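Local coordinates for protein serine protease pet (Escherichia coli, PDB 4OM9) that acts as an enterotoxin, the secreted serine protease passenger domain of an autotransporter, and probably cleaves the host cytoskeletal protein alpha-fodrin, at residues A[7-12]-A[561-566]; A[15-20]-A[171-176]; A[155-160]-A[545-550]; A[518-523]-A[567-572]; A[524-529]-A[541-546]. One frame throughout, in Å; residues are numbered along the deposited sequence.

How the interactions relate
The chain starts in the protease domain, where 7-12 opens interaction 1, the longest loop, closed only at 561-566. Just downstream, 15-20 on the same helix 10-17 opens interaction 2, closed at 171-176 and nested inside interaction 1. Interaction 3 opens at 155-160, so it crosses interaction 2, and closes on helix 543-550, still within interaction 1. Interaction 4, from 518-523 at the end of beta-helix strand 514-520 to 567-572, crosses interactions 1 and 3 and encloses interaction 5, a short closure between 524-529 and 541-546 that shares T545 and R546 with interaction 3. Together they tie the protease domain to an excursion of the beta-helix.

Interaction 1: residues A[7-12]-A[561-566]; sequences KAWARD and TYKSNN
K563 lies over one face of the W9 indole, the two side chains crossing at about a right angle. Its CD meets the five-membered ring in a CH-pi contact, 3.6 Å from the centroid, while NZ sits 3.5 Å from the centroid of the six-membered ring and only 5° off its normal, a cation-pi contact. The K563 chain is extended beyond CG, which spaces methylene and ammonium to match the two rings. D12 OD2, 5.5 Å from K563 NZ, may add a weak favourable field; this carboxylate oxygen also accepts from W9 N. R11 comes across the 563 backbone: its CD touches K563 O at 3.3 Å and its guanidinium has K563 CA over one face. The chain bends at chi3 (112°), which sets NE; farther out, NH1 lies 2.9 Å from Y562 O, at an angle too poor for a hydrogen bond. Water 1 joins R11 N to K563 O. The indole NE1 is held by N555, and S564 OG, at the ring edge, by E551. The contact thus seats the start of helix 10-17 beside the turn that follows helix 552-558, with I547 of helix 543-550 touching A10.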
# COMPACT_ATOMS: atom_id res chain seq x y z
N LYS A 7 4.14 31.15 7.43
CA LYS A 7 3.19 30.54 6.51
C LYS A 7 3.32 29.02 6.58
O LYS A 7 2.35 28.32 6.87
CB LYS A 7 3.42 31.01 5.08
CG LYS A 7 2.89 32.42 4.79
CD LYS A 7 3.86 33.48 5.23
CE LYS A 7 3.39 34.88 4.83
NZ LYS A 7 3.29 35.06 3.35
N ALA A 8 4.53 28.54 6.32
CA ALA A 8 4.78 27.11 6.18
C ALA A 8 5.00 26.46 7.53
O ALA A 8 5.45 27.11 8.47
CB ALA A 8 5.97 26.87 5.28
N TRP A 9 4.71 25.18 7.63
CA TRP A 9 5.09 24.44 8.83
C TRP A 9 6.59 24.16 8.86
O TRP A 9 7.23 23.98 7.82
CB TRP A 9 4.33 23.13 8.92
CG TRP A 9 3.04 23.23 9.59
CD1 TRP A 9 2.74 22.84 10.86
CD2 TRP A 9 1.83 23.74 9.02
NE1 TRP A 9 1.42 23.09 11.12
CE2 TRP A 9 0.83 23.63 10.00
CE3 TRP A 9 1.49 24.28 7.77
CZ2 TRP A 9 -0.48 24.04 9.79
CZ3 TRP A 9 0.19 24.68 7.55
CH2 TRP A 9 -0.78 24.56 8.55
N ALA A 10 7.13 24.13 10.06
CA ALA A 10 8.55 23.92 10.27
C ALA A 10 8.98 22.60 9.62
O ALA A 10 10.03 22.52 8.98
CB ALA A 10 8.87 23.95 11.76
N ARG A 11 8.14 21.58 9.76
CA ARG A 11 8.43 20.23 9.30
C ARG A 11 8.46 20.18 7.77
O ARG A 11 9.07 19.28 7.16
CB ARG A 11 7.38 19.27 9.87
CG ARG A 11 7.32 17.89 9.25
CD ARG A 11 6.33 17.02 9.99
NE ARG A 11 5.17 16.71 9.16
CZ ARG A 11 4.25 15.81 9.49
NH1 ARG A 11 4.36 15.13 10.62
NH2 ARG A 11 3.23 15.58 8.68
N ASP A 12 7.83 21.18 7.15
CA ASP A 12 7.77 21.23 5.69
C ASP A 12 9.14 21.41 5.03
O ASP A 12 9.43 20.77 4.01
CB ASP A 12 6.82 22.34 5.24
CG ASP A 12 5.37 22.03 5.56
OD1 ASP A 12 5.04 20.83 5.67
OD2 ASP A 12 4.55 22.98 5.66
N THR A 561 -2.24 18.42 14.80
CA THR A 561 -1.14 18.39 15.76
C THR A 561 -0.04 17.38 15.37
O THR A 561 1.10 17.47 15.84
CB THR A 561 -1.65 18.05 17.18
OG1 THR A 561 -2.28 16.76 17.18
CG2 THR A 561 -2.66 19.09 17.65
N TYR A 562 -0.38 16.43 14.50
CA TYR A 562 0.59 15.44 14.05
C TYR A 562 1.79 16.04 13.28
O TYR A 562 2.81 15.37 13.09
CB TYR A 562 -0.12 14.39 13.20
CG TYR A 562 -0.91 14.93 12.03
CD1 TYR A 562 -0.29 15.26 10.83
CD2 TYR A 562 -2.30 15.10 12.11
CE1 TYR A 562 -1.01 15.75 9.76
CE2 TYR A 562 -3.03 15.57 11.04
CZ TYR A 562 -2.38 15.90 9.87
OH TYR A 562 -3.10 16.39 8.79
N LYS A 563 1.66 17.29 12.85
CA LYS A 563 2.67 17.98 12.04
C LYS A 563 3.81 18.51 12.87
O LYS A 563 4.88 18.78 12.35
CB LYS A 563 2.05 19.16 11.28
CG LYS A 563 1.15 18.79 10.10
CD LYS A 563 0.60 20.05 9.44
CE LYS A 563 0.02 19.78 8.06
NZ LYS A 563 -0.35 21.04 7.34
N SER A 564 3.60 18.65 14.17
CA SER A 564 4.59 19.32 15.01
C SER A 564 4.90 18.53 16.28
O SER A 564 5.47 19.05 17.23
CB SER A 564 4.09 20.72 15.38
OG SER A 564 3.57 21.41 14.25
N ASN A 565 4.53 17.25 16.29
CA ASN A 565 4.70 16.45 17.49
C ASN A 565 6.00 15.66 17.51
O ASN A 565 6.16 14.75 18.32
CB ASN A 565 3.50 15.50 17.67
CG ASN A 565 3.40 14.44 16.56
OD1 ASN A 565 4.26 14.35 15.66
ND2 ASN A 565 2.35 13.63 16.62
N ASN A 566 6.92 15.98 16.60
CA ASN A 566 8.22 15.29 16.54
C ASN A 566 8.12 13.75 16.43
O ASN A 566 9.02 13.05 16.88
CB ASN A 566 9.06 15.67 17.77
CG ASN A 566 10.56 15.46 17.56
OD1 ASN A 566 11.08 15.60 16.45
ND2 ASN A 566 11.27 15.14 18.63
O HOH W 1 6.00 21.53 11.70

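Interaction 2: residues A[15-20]-A[171-176]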
# COMPACT_ATOMS: atom_id res chain seq x y z
N ASP A 15 10.85 17.97 5.46
CA ASP A 15 10.27 16.94 4.59
C ASP A 15 10.87 17.05 3.19
O ASP A 15 11.18 16.04 2.56
CB ASP A 15 8.74 17.07 4.51
CG ASP A 15 7.99 16.21 5.53
OD1 ASP A 15 8.62 15.40 6.23
OD2 ASP A 15 6.74 16.36 5.64
N LEU A 16 11.02 18.28 2.71
CA LEU A 16 11.52 18.51 1.36
C LEU A 16 12.98 18.09 1.24
O LEU A 16 13.36 17.47 0.26
CB LEU A 16 11.36 19.98 0.96
CG LEU A 16 11.92 20.44 -0.39
CD1 LEU A 16 11.44 19.56 -1.53
CD2 LEU A 16 11.53 21.88 -0.65
N ALA A 17 13.79 18.44 2.24
CA ALA A 17 15.22 18.18 2.17
C ALA A 17 15.48 16.68 2.29
O ALA A 17 16.44 16.17 1.75
CB ALA A 17 15.99 18.94 3.25
N GLN A 18 14.59 15.98 2.99
CA GLN A 18 14.88 14.60 3.33
C GLN A 18 14.01 13.67 2.51
O GLN A 18 13.94 12.46 2.78
CB GLN A 18 14.70 14.40 4.84
CG GLN A 18 15.57 15.40 5.63
CD GLN A 18 15.31 15.38 7.11
OE1 GLN A 18 14.98 14.34 7.68
NE2 GLN A 18 15.46 16.54 7.75
N ASN A 19 13.36 14.24 1.48
CA ASN A 19 12.49 13.48 0.58
C ASN A 19 11.45 12.64 1.35
O ASN A 19 11.23 11.46 1.07
CB ASN A 19 13.33 12.57 -0.33
CG ASN A 19 14.07 13.35 -1.40
OD1 ASN A 19 15.28 13.22 -1.55
ND2 ASN A 19 13.34 14.14 -2.17
N LYS A 20 10.80 13.30 2.30
CA LYS A 20 9.76 12.71 3.13
C LYS A 20 8.39 13.30 2.79
O LYS A 20 8.30 14.36 2.17
CB LYS A 20 10.10 12.93 4.60
CG LYS A 20 11.41 12.28 5.06
CD LYS A 20 11.20 10.81 5.31
CE LYS A 20 12.51 10.10 5.63
NZ LYS A 20 12.32 8.63 5.59
N LEU A 171 18.22 18.51 8.55
CA LEU A 171 18.52 18.80 7.16
C LEU A 171 17.32 19.51 6.51
O LEU A 171 16.23 18.95 6.44
CB LEU A 171 18.88 17.52 6.39
CG LEU A 171 19.47 17.76 5.01
CD1 LEU A 171 20.95 18.21 5.08
CD2 LEU A 171 19.29 16.55 4.13
N SER A 172 17.54 20.73 6.05
CA SER A 172 16.43 21.57 5.57
C SER A 172 16.65 22.16 4.16
O SER A 172 17.77 22.43 3.74
CB SER A 172 16.17 22.69 6.57
OG SER A 172 17.29 23.53 6.72
N ALA A 173 15.56 22.39 3.43
CA ALA A 173 15.65 22.73 2.02
C ALA A 173 15.36 24.20 1.76
O ALA A 173 14.52 24.80 2.42
CB ALA A 173 14.72 21.89 1.23
N SER A 174 16.05 24.77 0.78
CA SER A 174 15.79 26.14 0.34
C SER A 174 15.34 26.10 -1.10
O SER A 174 15.84 25.30 -1.89
CB SER A 174 17.01 27.02 0.48
OG SER A 174 17.46 27.07 1.82
N LEU A 175 14.37 26.94 -1.43
CA LEU A 175 13.94 27.11 -2.80
C LEU A 175 14.39 28.49 -3.24
O LEU A 175 14.28 29.45 -2.46
CB LEU A 175 12.43 26.97 -2.94
CG LEU A 175 11.83 27.43 -4.27
CD1 LEU A 175 12.04 26.35 -5.30
CD2 LEU A 175 10.33 27.80 -4.14
N PHE A 176 14.89 28.62 -4.47
CA PHE A 176 15.46 29.91 -4.88
C PHE A 176 15.27 30.23 -6.36
O PHE A 176 14.99 29.35 -7.17
CB PHE A 176 16.96 29.94 -4.54
CG PHE A 176 17.78 28.91 -5.27
CD1 PHE A 176 18.09 29.08 -6.62
CD2 PHE A 176 18.23 27.78 -4.63
CE1 PHE A 176 18.80 28.13 -7.30
CE2 PHE A 176 18.95 26.82 -5.31
CZ PHE A 176 19.24 27.00 -6.64
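A17 and L16 of helix 10-17 pack on L171, just before strand 172-185, and A173 within it, inside the clan PA protease domain, whose fold is chymotrypsin-like. The backbones come close, A17 CA lying 4.6 Å from A173 CA, because small residues meet there. A17 CB presses on the 171-172 peptide, 3.2 Å from L171 O, and also touches A173 CB. L16 has CG anti to the backbone N (chi1 176°), beside the carbonyl carbon; CG comes to 3.5 Å from A173 CB, and CD2 lies against the same methyl. L171 likewise carries CG anti to its backbone N, where CG meets A17 CB at 4.1 Å and CD2 approaches A17 O. Both leucines also reach strand 143-151, L16 touching F148 and L171 touching V150, so helix, strand and its neighbour share one apolar layer. At the helix end the contact turns polar. Q18, the first residue to leave helical torsions, places CG beside its backbone N, and an extended course beyond CG (chi2 172°) carries the amide past L171 CB. There NE2 also donates to D169 O. Its bond to L171 O is 2.8 Å long and nearly straight, with an N-H...O angle of 175°, and lands on a lone pair in the carbonyl plane, the acceptor lying in the plane of the Q18 amide.

Interaction 3: residues A[155-160]-A[545-550]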
# COMPACT_ATOMS: atom_id res chain seq x y z
N THR A 155 20.40 26.25 12.98
CA THR A 155 19.02 26.12 12.54
C THR A 155 18.06 26.93 13.39
O THR A 155 18.12 26.93 14.61
CB THR A 155 18.62 24.63 12.54
OG1 THR A 155 19.33 23.95 11.50
CG2 THR A 155 17.11 24.46 12.30
N THR A 156 17.17 27.64 12.70
CA THR A 156 16.23 28.54 13.35
C THR A 156 14.89 28.47 12.64
O THR A 156 14.85 28.39 11.40
CB THR A 156 16.73 30.00 13.33
OG1 THR A 156 18.06 30.07 13.85
CG2 THR A 156 15.83 30.89 14.18
N PHE A 157 13.82 28.51 13.42
CA PHE A 157 12.45 28.53 12.92
C PHE A 157 11.74 29.79 13.42
O PHE A 157 11.35 29.84 14.58
CB PHE A 157 11.65 27.28 13.38
CG PHE A 157 12.25 25.97 12.95
CD1 PHE A 157 11.96 25.44 11.70
CD2 PHE A 157 13.09 25.26 13.80
CE1 PHE A 157 12.51 24.21 11.31
CE2 PHE A 157 13.64 24.03 13.42
CZ PHE A 157 13.35 23.51 12.17
N SER A 158 11.59 30.79 12.55
CA SER A 158 11.01 32.10 12.91
C SER A 158 11.36 32.53 14.32
O SER A 158 10.48 32.66 15.17
CB SER A 158 9.48 32.09 12.77
OG SER A 158 9.10 32.10 11.41
N GLY A 159 12.65 32.70 14.58
CA GLY A 159 13.06 33.22 15.87
C GLY A 159 13.08 32.20 16.99
O GLY A 159 13.34 32.54 18.13
N ILE A 160 12.79 30.95 16.67
CA ILE A 160 13.07 29.86 17.61
C ILE A 160 14.47 29.34 17.30
O ILE A 160 14.72 28.81 16.22
CB ILE A 160 12.05 28.73 17.53
CG1 ILE A 160 10.67 29.20 18.01
CG2 ILE A 160 12.52 27.55 18.36
CD1 ILE A 160 9.62 28.09 17.99
N THR A 545 9.91 21.45 21.99
CA THR A 545 8.65 21.85 22.61
C THR A 545 8.18 23.21 22.06
O THR A 545 6.98 23.43 21.84
CB THR A 545 8.79 21.94 24.16
OG1 THR A 545 9.13 20.65 24.70
CG2 THR A 545 7.50 22.44 24.82
N ARG A 546 9.12 24.11 21.83
CA ARG A 546 8.77 25.47 21.41
C ARG A 546 8.16 25.47 20.01
O ARG A 546 7.19 26.20 19.74
CB ARG A 546 9.99 26.39 21.45
CG ARG A 546 10.49 26.71 22.84
CD ARG A 546 11.39 27.96 22.84
NE ARG A 546 12.23 27.97 24.03
CZ ARG A 546 12.93 29.01 24.46
NH1 ARG A 546 12.90 30.17 23.81
NH2 ARG A 546 13.66 28.89 25.56
N ILE A 547 8.70 24.64 19.13
CA ILE A 547 8.11 24.51 17.81
C ILE A 547 6.66 24.00 17.90
O ILE A 547 5.77 24.50 17.21
CB ILE A 547 8.91 23.56 16.93
CG1 ILE A 547 10.30 24.14 16.64
CG2 ILE A 547 8.16 23.28 15.64
CD1 ILE A 547 11.30 23.11 16.07
N LYS A 548 6.43 23.02 18.77
CA LYS A 548 5.09 22.48 18.96
C LYS A 548 4.13 23.53 19.54
O LYS A 548 2.99 23.64 19.08
CB LYS A 548 5.14 21.24 19.86
CG LYS A 548 3.82 20.83 20.48
CD LYS A 548 3.97 19.54 21.28
CE LYS A 548 2.77 19.29 22.18
NZ LYS A 548 2.86 18.02 22.96
N ASN A 549 4.57 24.30 20.53
CA ASN A 549 3.75 25.39 21.06
C ASN A 549 3.49 26.49 20.03
O ASN A 549 2.40 27.06 19.97
CB ASN A 549 4.39 26.02 22.29
CG ASN A 549 4.42 25.09 23.48
OD1 ASN A 549 3.60 24.16 23.59
ND2 ASN A 549 5.36 25.33 24.39
N ALA A 550 4.50 26.80 19.23
CA ALA A 550 4.37 27.93 18.33
C ALA A 550 3.38 27.62 17.21
O ALA A 550 2.80 28.53 16.63
CB ALA A 550 5.71 28.32 17.77
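The type I' beta turn from F157 to I160, closed by F157 N to I160 O and I160 N to F157 O bonds, sets F157 and I160 against I547 and its neighbours on helix 543-550. S158 and G159 form the tip with positive phi, and the two residues flanking them both point toward the helix. I160 buries most surface. Its CG1 stands anti to the carbonyl carbon (chi1 -67°), and a further anti step (chi2 -178°) pushes CD1 onto the helix backbone, 3.5 Å from R546 O. The same methyl touches A550 CB at 3.9 Å, one turn further along, and R546 CB at a like distance, so it lies against R546, I547 and A550. Of the R546 side chain it is CB that touches I160; the extended chain leads away, and NE donates to V541 O. F157 meets I547 instead: I547 CD1 lies 3.6 Å from F157 CD2 and about as close to CE2, and the two side chains approach at a slant. No hydrogen bond links the segments; methyls and a ring make van der Waals contact, with F157 and I547 buried and R546 and A550 at the exposed margin. F157 and I547 both also touch A10 of helix 10-17, while M3 bonds to the backbone of T156 and S158 and touches F157; the small sheet 156-157/160-161 thus lies between the N-terminal residues and helix 543-550.

Interaction 4: residues A[518-523]-A[567-572]; sequences GHATDH and QVSDLS
D522 and V568 meet where the chain leaves the beta-helix and where it comes back. From CB outward, the aspartate first touches the valine: D522 CB lies 3.9 Å from V568 CG1, and CG is little further from the same methyl. The carboxylate then splits its work. OD1 packs on V568 CG1 at 3.4 Å and accepts from water 2 and from S625 OG. OD2 takes the NE2 hydrogen of H519 at 2.9 Å, a bond in the plane of the imidazole but met 52° out of the carboxylate plane. H519 ND1 is held in turn by D499, which fixes the rotation of the ring. Water 2 bridges the segments, donating to A520 O at 2.6 Å and to D522 OD1 while accepting from S569 OG. The direct bond is H523 N to V568 O, 2.7 Å, with the donor tilted 17° from the carbonyl plane; that oxygen also sits at the edge of the H523 ring. S569 CB rests on T521 O and on A520 CB. H523 is gripped at both nitrogens, ND1 by D15 of helix 10-17 and NE2 by D575. Segments 518-523 and 567-572 together close the base of the excursion between strands 514-520 and 576-583: T521 pairs with D575 and binds E577, and I621 of strand 618-622 touches both A520 and S569.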
# COMPACT_ATOMS: atom_id res chain seq x y z
N GLY A 518 -2.04 -0.71 5.22
CA GLY A 518 -1.26 0.29 4.51
C GLY A 518 -0.11 0.83 5.36
O GLY A 518 0.08 0.44 6.51
N HIS A 519 0.66 1.74 4.79
CA HIS A 519 1.79 2.30 5.50
C HIS A 519 1.61 3.79 5.73
O HIS A 519 1.32 4.56 4.79
CB HIS A 519 3.11 2.01 4.75
CG HIS A 519 4.30 2.76 5.30
ND1 HIS A 519 4.89 2.44 6.50
CD2 HIS A 519 5.00 3.81 4.80
CE1 HIS A 519 5.90 3.27 6.72
NE2 HIS A 519 5.99 4.11 5.70
N ALA A 520 1.73 4.21 6.98
CA ALA A 520 1.61 5.62 7.32
C ALA A 520 2.83 6.33 6.75
O ALA A 520 3.98 5.91 7.00
CB ALA A 520 1.51 5.83 8.82
N THR A 521 2.60 7.36 5.95
CA THR A 521 3.70 8.02 5.26
C THR A 521 4.71 8.57 6.27
O THR A 521 4.34 9.18 7.25
CB THR A 521 3.16 9.11 4.34
OG1 THR A 521 2.47 8.46 3.26
CG2 THR A 521 4.29 10.00 3.77
N ASP A 522 5.98 8.28 6.07
CA ASP A 522 7.00 8.81 6.98
C ASP A 522 7.26 10.30 6.76
O ASP A 522 7.26 10.78 5.62
CB ASP A 522 8.33 8.05 6.82
CG ASP A 522 8.18 6.55 7.00
OD1 ASP A 522 7.87 6.13 8.13
OD2 ASP A 522 8.39 5.79 6.03
N HIS A 523 7.46 11.02 7.85
CA HIS A 523 7.85 12.41 7.78
C HIS A 523 9.13 12.60 8.55
O HIS A 523 9.54 11.74 9.36
CB HIS A 523 6.75 13.35 8.32
CG HIS A 523 5.47 13.27 7.56
ND1 HIS A 523 5.12 14.19 6.58
CD2 HIS A 523 4.46 12.37 7.58
CE1 HIS A 523 3.96 13.88 6.06
NE2 HIS A 523 3.53 12.76 6.65
N GLN A 567 7.05 13.22 15.84
CA GLN A 567 6.95 11.78 15.56
C GLN A 567 6.99 11.53 14.07
O GLN A 567 6.49 12.34 13.29
CB GLN A 567 5.67 11.17 16.12
CG GLN A 567 5.28 11.65 17.49
CD GLN A 567 6.27 11.25 18.54
OE1 GLN A 567 6.29 10.09 18.97
NE2 GLN A 567 7.10 12.19 18.97
N VAL A 568 7.57 10.40 13.67
CA VAL A 568 7.83 10.11 12.27
C VAL A 568 6.54 9.99 11.48
O VAL A 568 6.44 10.46 10.34
CB VAL A 568 8.65 8.81 12.10
CG1 VAL A 568 8.54 8.30 10.67
CG2 VAL A 568 10.11 9.06 12.47
N SER A 569 5.54 9.37 12.09
CA SER A 569 4.19 9.37 11.55
C SER A 569 3.23 9.34 12.71
O SER A 569 3.65 9.23 13.86
CB SER A 569 3.95 8.17 10.62
OG SER A 569 4.17 6.94 11.29
N ASP A 570 1.93 9.43 12.42
CA ASP A 570 0.91 9.45 13.47
C ASP A 570 -0.28 8.62 13.03
O ASP A 570 -0.65 8.64 11.86
CB ASP A 570 0.49 10.90 13.76
CG ASP A 570 -0.25 11.05 15.07
OD1 ASP A 570 -1.44 10.66 15.15
OD2 ASP A 570 0.36 11.59 16.03
N LEU A 571 -0.88 7.88 13.96
CA LEU A 571 -2.06 7.07 13.65
C LEU A 571 -3.27 7.90 13.17
O LEU A 571 -4.16 7.38 12.50
CB LEU A 571 -2.47 6.26 14.88
CG LEU A 571 -1.61 5.04 15.24
CD1 LEU A 571 -2.03 4.56 16.61
CD2 LEU A 571 -1.80 3.95 14.20
N SER A 572 -3.30 9.18 13.53
CA SER A 572 -4.38 10.04 13.13
C SER A 572 -4.04 10.91 11.90
O SER A 572 -4.84 11.76 11.52
CB SER A 572 -4.76 10.94 14.29
OG SER A 572 -3.75 11.90 14.51
O HOH W 2 5.38 5.38 9.07

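Interaction 5: residues A[524-529]-A[541-546]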
# COMPACT_ATOMS: atom_id res chain seq x y z
N ALA A 524 9.78 13.72 8.29
CA ALA A 524 10.95 14.13 9.03
C ALA A 524 10.53 14.50 10.44
O ALA A 524 9.38 14.88 10.68
CB ALA A 524 11.64 15.32 8.34
N ILE A 525 11.47 14.40 11.37
CA ILE A 525 11.26 14.93 12.70
C ILE A 525 12.36 15.94 12.97
O ILE A 525 13.25 16.12 12.16
CB ILE A 525 11.26 13.83 13.76
CG1 ILE A 525 12.66 13.23 13.90
CG2 ILE A 525 10.22 12.75 13.41
CD1 ILE A 525 12.69 12.03 14.82
N PHE A 526 12.29 16.59 14.12
CA PHE A 526 13.26 17.61 14.48
C PHE A 526 14.45 17.01 15.22
O PHE A 526 15.56 17.53 15.14
CB PHE A 526 12.61 18.69 15.33
CG PHE A 526 11.32 19.22 14.75
CD1 PHE A 526 11.32 19.93 13.56
CD2 PHE A 526 10.12 19.02 15.42
CE1 PHE A 526 10.15 20.42 13.03
CE2 PHE A 526 8.95 19.51 14.90
CZ PHE A 526 8.97 20.21 13.69
N ARG A 527 14.20 15.91 15.94
CA ARG A 527 15.21 15.30 16.82
C ARG A 527 14.78 13.89 17.24
O ARG A 527 13.66 13.70 17.70
CB ARG A 527 15.44 16.19 18.05
CG ARG A 527 16.56 15.74 18.98
CD ARG A 527 16.66 16.63 20.23
NE ARG A 527 15.48 16.52 21.10
CZ ARG A 527 15.09 17.46 21.96
NH1 ARG A 527 15.77 18.60 22.07
NH2 ARG A 527 14.02 17.27 22.71
N THR A 528 15.65 12.89 17.08
CA THR A 528 15.20 11.53 17.36
C THR A 528 15.53 11.11 18.79
O THR A 528 14.79 10.33 19.37
CB THR A 528 15.74 10.47 16.33
OG1 THR A 528 16.27 9.32 17.01
CG2 THR A 528 16.78 11.03 15.43
N THR A 529 16.59 11.66 19.39
CA THR A 529 16.79 11.48 20.84
C THR A 529 15.85 12.37 21.65
O THR A 529 15.59 13.52 21.29
CB THR A 529 18.25 11.78 21.27
OG1 THR A 529 18.61 13.11 20.88
CG2 THR A 529 19.21 10.78 20.65
N VAL A 541 12.94 26.33 27.98
CA VAL A 541 12.09 25.36 27.28
C VAL A 541 12.79 24.77 26.05
O VAL A 541 13.46 25.48 25.29
CB VAL A 541 10.75 25.99 26.83
CG1 VAL A 541 9.83 24.92 26.28
CG2 VAL A 541 10.08 26.74 27.97
N ASP A 542 12.64 23.46 25.89
CA ASP A 542 13.17 22.72 24.75
C ASP A 542 12.67 23.33 23.45
O ASP A 542 11.47 23.59 23.30
CB ASP A 542 12.75 21.25 24.84
CG ASP A 542 13.56 20.34 23.94
OD1 ASP A 542 14.06 20.80 22.89
OD2 ASP A 542 13.71 19.16 24.31
N TRP A 543 13.59 23.57 22.52
CA TRP A 543 13.22 24.17 21.24
C TRP A 543 12.25 23.26 20.48
O TRP A 543 11.41 23.73 19.72
CB TRP A 543 14.46 24.46 20.40
CG TRP A 543 15.30 23.25 20.03
CD1 TRP A 543 16.36 22.74 20.72
CD2 TRP A 543 15.13 22.41 18.88
NE1 TRP A 543 16.88 21.65 20.07
CE2 TRP A 543 16.15 21.42 18.94
CE3 TRP A 543 14.23 22.39 17.81
CZ2 TRP A 543 16.29 20.44 17.96
CZ3 TRP A 543 14.37 21.41 16.84
CH2 TRP A 543 15.40 20.45 16.92
N VAL A 544 12.38 21.96 20.71
CA VAL A 544 11.44 20.98 20.18
C VAL A 544 10.03 21.26 20.68
O VAL A 544 9.08 21.30 19.90
CB VAL A 544 11.89 19.56 20.56
CG1 VAL A 544 10.79 18.53 20.24
CG2 VAL A 544 13.17 19.22 19.84
N THR A 545 9.91 21.45 21.99
CA THR A 545 8.65 21.85 22.61
C THR A 545 8.18 23.21 22.06
O THR A 545 6.98 23.43 21.84
CB THR A 545 8.79 21.94 24.16
OG1 THR A 545 9.13 20.65 24.70
CG2 THR A 545 7.50 22.44 24.82
N ARG A 546 9.12 24.11 21.83
CA ARG A 546 8.77 25.47 21.41
C ARG A 546 8.16 25.47 20.01
O ARG A 546 7.19 26.20 19.74
CB ARG A 546 9.99 26.39 21.45
CG ARG A 546 10.49 26.71 22.84
CD ARG A 546 11.39 27.96 22.84
NE ARG A 546 12.23 27.97 24.03
CZ ARG A 546 12.93 29.01 24.46
NH1 ARG A 546 12.90 30.17 23.81
NH2 ARG A 546 13.66 28.89 25.56
O HOH W 3 18.42 19.62 21.08
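R527 and D542 meet tip to tip in a salt bridge, the ionic part of the contact. NH1 donates to OD1 at 2.9 Å, on its syn lone pair, and more weakly to OD2; NH2 to OD2 measures 2.5 Å, a very short value whose exact length is doubtful. Guanidinium and carboxylate are turned 44° apart, not coplanar. R527 CG is anti to the backbone N (chi1 -175°), a bend at chi3 (66°) turns NE out of line with the extended chain, and the guanidinium beyond it faces D542. Other hydrogen bonds fix the partners. D542 is the N-cap of helix 543-550, its OD1 also accepting from V544 N at 3.0 Å, from above the carboxylate plane. Water 3 accepts from R527 NH1 and from W543 NE1, joining the cation to the indole. Van der Waals contacts make up the rest. V544 CG2 lies over the centre of the guanidinium, 3.4 Å from CZ. In an apolar contact the W543 ring brings CZ3 to 3.6 Å from F526 CB, and its CH2 edge meets F526 O. Behind this, N566 binds F526 N and R527 O, holding the 526-527 backbone. A single carboxylate oxygen, D542 OD1, thus serves both the cap and the arginine. The charge of R527 and the positive end of the helix dipole would both favour an ionised D542, and the V544 methyl covers one face of the guanidinium.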